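Local coordinates for protein glutathione transferase lambda1 (PDB 4PQH) that binds glutathione in a thioredoxin-like domain and probably works as a lambda-class glutathione transferase or thiol transferase of plant detoxification, at residues E8-V13 with I55-I60. Residues are numbered along the deposited sequence; the frame is centred on the assembly and turned at random.
Sequences EVLPPV and IKLVPI
Leu57, on strand 55-59, is the first residue of the strand to meet the N-terminal segment 8-13, its side chain touching Leu10 and its carbonyl touching Pro11. Its CG stands anti to its own carbonyl carbon (chi1 -63°), and the CD1 methyl reaches CD2 of Leu10 at 3.8 Å, the two leucines meeting obliquely, tip to tip. Trp43 of helix 37-48 touches both, closing a small apolar cluster. Glu8 lies at its margin: its extended chain brings OE2 no nearer than 4.5 Å to Leu57 CD1, while the carboxylate is held by a salt bridge to Arg46 of the same helix. The ring of Pro11 drops toward the strand between Leu57 and Pro59. Its CG rests 3.4 Å from Leu57 O and 3.8 Å from Pro59 CD. Val58 turns its side chain away, onto Tyr31 of strand 28-32. Pro59 points back, its ring crossing that of Pro11 at an angle, and its CG comes 3.4 Å from Pro12 O; Pro11 O is hydrogen-bonded to Tyr34, which also touches the Pro59 ring. The backbones draw closest here, where Val13 CA approaches Pro59 O at 3.6 Å in a CA-H...O contact, and the Pro59 carbonyl accepts a backbone hydrogen bond from Leu14, the residue after Val13. At Ile60 the contact passes to the main chain: Val13 CG1 lies 3.6 Å from Ile60 C. The Ile60 side chain starts off away from the segment and lies close to the glutathione-binding residues Val79 and Arg65. The N-terminal segment thus runs roughly parallel to strand 55-59 (18° between their directions) and covers the Leu57-Pro59 face of this outermost strand of the four-stranded mixed sheet, order 2-1-3-4, of the thioredoxin-like N-terminal domain of the GST fold.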
ATOM      1  N   GLU A   8     -11.388 -16.261  -1.939  1.00 36.89           N
ATOM      2  CA  GLU A   8     -11.671 -15.221  -2.922  1.00 35.52           C
ATOM      3  C   GLU A   8     -11.085 -15.563  -4.288  1.00 33.81           C
ATOM      4  O   GLU A   8      -9.957 -16.046  -4.384  1.00 33.97           O
ATOM      5  CB  GLU A   8     -11.128 -13.870  -2.441  1.00 35.66           C
ATOM      6  CG  GLU A   8     -11.246 -12.757  -3.470  1.00 34.96           C
ATOM      7  CD  GLU A   8     -10.886 -11.393  -2.919  1.00 35.03           C
ATOM      8  OE1 GLU A   8     -10.023 -11.310  -2.021  1.00 35.56           O
ATOM      9  OE2 GLU A   8     -11.480 -10.399  -3.382  1.00 36.13           O
ATOM     10  N   VAL A   9     -11.862 -15.316  -5.339  1.00 31.89           N
ATOM     11  CA  VAL A   9     -11.368 -15.438  -6.703  1.00 30.04           C
ATOM     12  C   VAL A   9     -10.918 -14.070  -7.193  1.00 27.18           C
ATOM     13  O   VAL A   9     -11.720 -13.134  -7.246  1.00 27.01           O
ATOM     14  CB  VAL A   9     -12.461 -15.963  -7.653  1.00 31.74           C
ATOM     15  CG1 VAL A   9     -11.953 -15.977  -9.085  1.00 31.10           C
ATOM     16  CG2 VAL A   9     -12.917 -17.351  -7.229  1.00 32.77           C
ATOM     17  N   LEU A  10      -9.637 -13.948  -7.530  1.00 24.46           N
ATOM     18  CA  LEU A  10      -9.109 -12.717  -8.112  1.00 23.46           C
ATOM     19  C   LEU A  10      -9.512 -12.649  -9.581  1.00 22.30           C
ATOM     20  O   LEU A  10      -9.299 -13.601 -10.325  1.00 22.99           O
ATOM     21  CB  LEU A  10      -7.586 -12.656  -7.958  1.00 22.60           C
ATOM     22  CG  LEU A  10      -7.076 -12.607  -6.509  1.00 22.08           C
ATOM     23  CD1 LEU A  10      -5.563 -12.438  -6.470  1.00 23.59           C
ATOM     24  CD2 LEU A  10      -7.764 -11.503  -5.712  1.00 22.20           C
ATOM     25  N   PRO A  11     -10.117 -11.526  -9.998  1.00 21.20           N
ATOM     26  CA  PRO A  11     -10.686 -11.427 -11.347  1.00 21.69           C
ATOM     27  C   PRO A  11      -9.629 -11.220 -12.438  1.00 22.98           C
ATOM     28  O   PRO A  11      -8.481 -10.893 -12.138  1.00 22.95           O
ATOM     29  CB  PRO A  11     -11.605 -10.205 -11.242  1.00 21.76           C
ATOM     30  CG  PRO A  11     -10.995  -9.370 -10.187  1.00 22.31           C
ATOM     31  CD  PRO A  11     -10.410 -10.330  -9.185  1.00 20.97           C
ATOM     32  N   PRO A  12     -10.012 -11.423 -13.706  1.00 23.81           N
ATOM     33  CA  PRO A  12      -9.028 -11.265 -14.781  1.00 24.07           C
ATOM     34  C   PRO A  12      -8.587  -9.822 -15.000  1.00 24.72           C
ATOM     35  O   PRO A  12      -9.347  -8.887 -14.757  1.00 25.44           O
ATOM     36  CB  PRO A  12      -9.781 -11.758 -16.027  1.00 25.45           C
ATOM     37  CG  PRO A  12     -10.907 -12.578 -15.506  1.00 25.10           C
ATOM     38  CD  PRO A  12     -11.294 -11.946 -14.209  1.00 24.59           C
ATOM     39  N   VAL A  13      -7.359  -9.661 -15.483  1.00 25.30           N
ATOM     40  CA  VAL A  13      -6.828  -8.351 -15.840  1.00 23.83           C
ATOM     41  C   VAL A  13      -7.521  -7.781 -17.090  1.00 25.38           C
ATOM     42  O   VAL A  13      -7.638  -8.463 -18.109  1.00 27.87           O
ATOM     43  CB  VAL A  13      -5.306  -8.439 -16.069  1.00 23.87           C
ATOM     44  CG1 VAL A  13      -4.729  -7.064 -16.364  1.00 24.66           C
ATOM     45  CG2 VAL A  13      -4.628  -9.066 -14.854  1.00 24.05           C
ATOM     46  N   ILE A  55     -15.968  -4.478  -1.712  1.00 19.48           N
ATOM     47  CA  ILE A  55     -15.159  -3.732  -2.668  1.00 18.51           C
ATOM     48  C   ILE A  55     -14.661  -4.660  -3.762  1.00 19.28           C
ATOM     49  O   ILE A  55     -13.872  -5.571  -3.511  1.00 20.18           O
ATOM     50  CB  ILE A  55     -13.971  -3.048  -1.963  1.00 17.00           C
ATOM     51  CG1 ILE A  55     -14.489  -2.071  -0.894  1.00 17.56           C
ATOM     52  CG2 ILE A  55     -13.063  -2.369  -2.983  1.00 17.76           C
ATOM     53  CD1 ILE A  55     -13.411  -1.470  -0.023  1.00 18.82           C
ATOM     54  N   LYS A  56     -15.140  -4.432  -4.980  1.00 18.88           N
ATOM     55  CA  LYS A  56     -14.759  -5.272  -6.105  1.00 20.11           C
ATOM     56  C   LYS A  56     -13.430  -4.815  -6.696  1.00 19.66           C
ATOM     57  O   LYS A  56     -13.233  -3.623  -6.948  1.00 20.60           O
ATOM     58  CB  LYS A  56     -15.844  -5.243  -7.179  1.00 22.04           C
ATOM     59  CG  LYS A  56     -15.531  -6.099  -8.397  1.00 25.99           C
ATOM     60  CD  LYS A  56     -16.608  -5.946  -9.457  1.00 30.19           C
ATOM     61  CE  LYS A  56     -17.155  -7.296  -9.890  1.00 33.41           C
ATOM     62  NZ  LYS A  56     -18.313  -7.159 -10.819  1.00 34.01           N
ATOM     63  N   LEU A  57     -12.517  -5.761  -6.898  1.00 18.84           N
ATOM     64  CA  LEU A  57     -11.251  -5.468  -7.560  1.00 18.34           C
ATOM     65  C   LEU A  57     -11.446  -5.356  -9.066  1.00 19.41           C
ATOM     66  O   LEU A  57     -12.075  -6.215  -9.680  1.00 21.04           O
ATOM     67  CB  LEU A  57     -10.224  -6.559  -7.269  1.00 18.85           C
ATOM     68  CG  LEU A  57      -9.795  -6.751  -5.815  1.00 19.07           C
ATOM     69  CD1 LEU A  57      -8.717  -7.815  -5.755  1.00 18.21           C
ATOM     70  CD2 LEU A  57      -9.296  -5.448  -5.217  1.00 19.84           C
ATOM     71  N   VAL A  58     -10.917  -4.287  -9.651  1.00 19.16           N
ATOM     72  CA  VAL A  58     -10.873  -4.150 -11.103  1.00 20.06           C
ATOM     73  C   VAL A  58      -9.425  -3.946 -11.532  1.00 20.34           C
ATOM     74  O   VAL A  58      -8.919  -2.819 -11.535  1.00 20.15           O
ATOM     75  CB  VAL A  58     -11.745  -2.985 -11.616  1.00 19.90           C
ATOM     76  CG1 VAL A  58     -11.717  -2.935 -13.143  1.00 20.41           C
ATOM     77  CG2 VAL A  58     -13.172  -3.132 -11.130  1.00 21.10           C
ATOM     78  N   PRO A  59      -8.738  -5.045 -11.862  1.00 20.91           N
ATOM     79  CA  PRO A  59      -7.335  -4.947 -12.268  1.00 19.94           C
ATOM     80  C   PRO A  59      -7.198  -4.599 -13.740  1.00 21.12           C
ATOM     81  O   PRO A  59      -7.895  -5.162 -14.588  1.00 22.23           O
ATOM     82  CB  PRO A  59      -6.791  -6.346 -11.988  1.00 20.78           C
ATOM     83  CG  PRO A  59      -7.982  -7.243 -12.112  1.00 21.41           C
ATOM     84  CD  PRO A  59      -9.196  -6.442 -11.745  1.00 21.22           C
ATOM     85  N   ILE A  60      -6.304  -3.661 -14.027  1.00 20.02           N
ATOM     86  CA  ILE A  60      -6.025  -3.285 -15.403  1.00 20.87           C
ATOM     87  C   ILE A  60      -4.547  -3.488 -15.701  1.00 21.55           C
ATOM     88  O   ILE A  60      -3.714  -3.560 -14.793  1.00 22.48           O
ATOM     89  CB  ILE A  60      -6.466  -1.828 -15.710  1.00 20.80           C
ATOM     90  CG1 ILE A  60      -5.627  -0.816 -14.923  1.00 21.51           C
ATOM     91  CG2 ILE A  60      -7.959  -1.640 -15.437  1.00 22.83           C
ATOM     92  CD1 ILE A  60      -5.932   0.631 -15.279  1.00 22.04           C
TER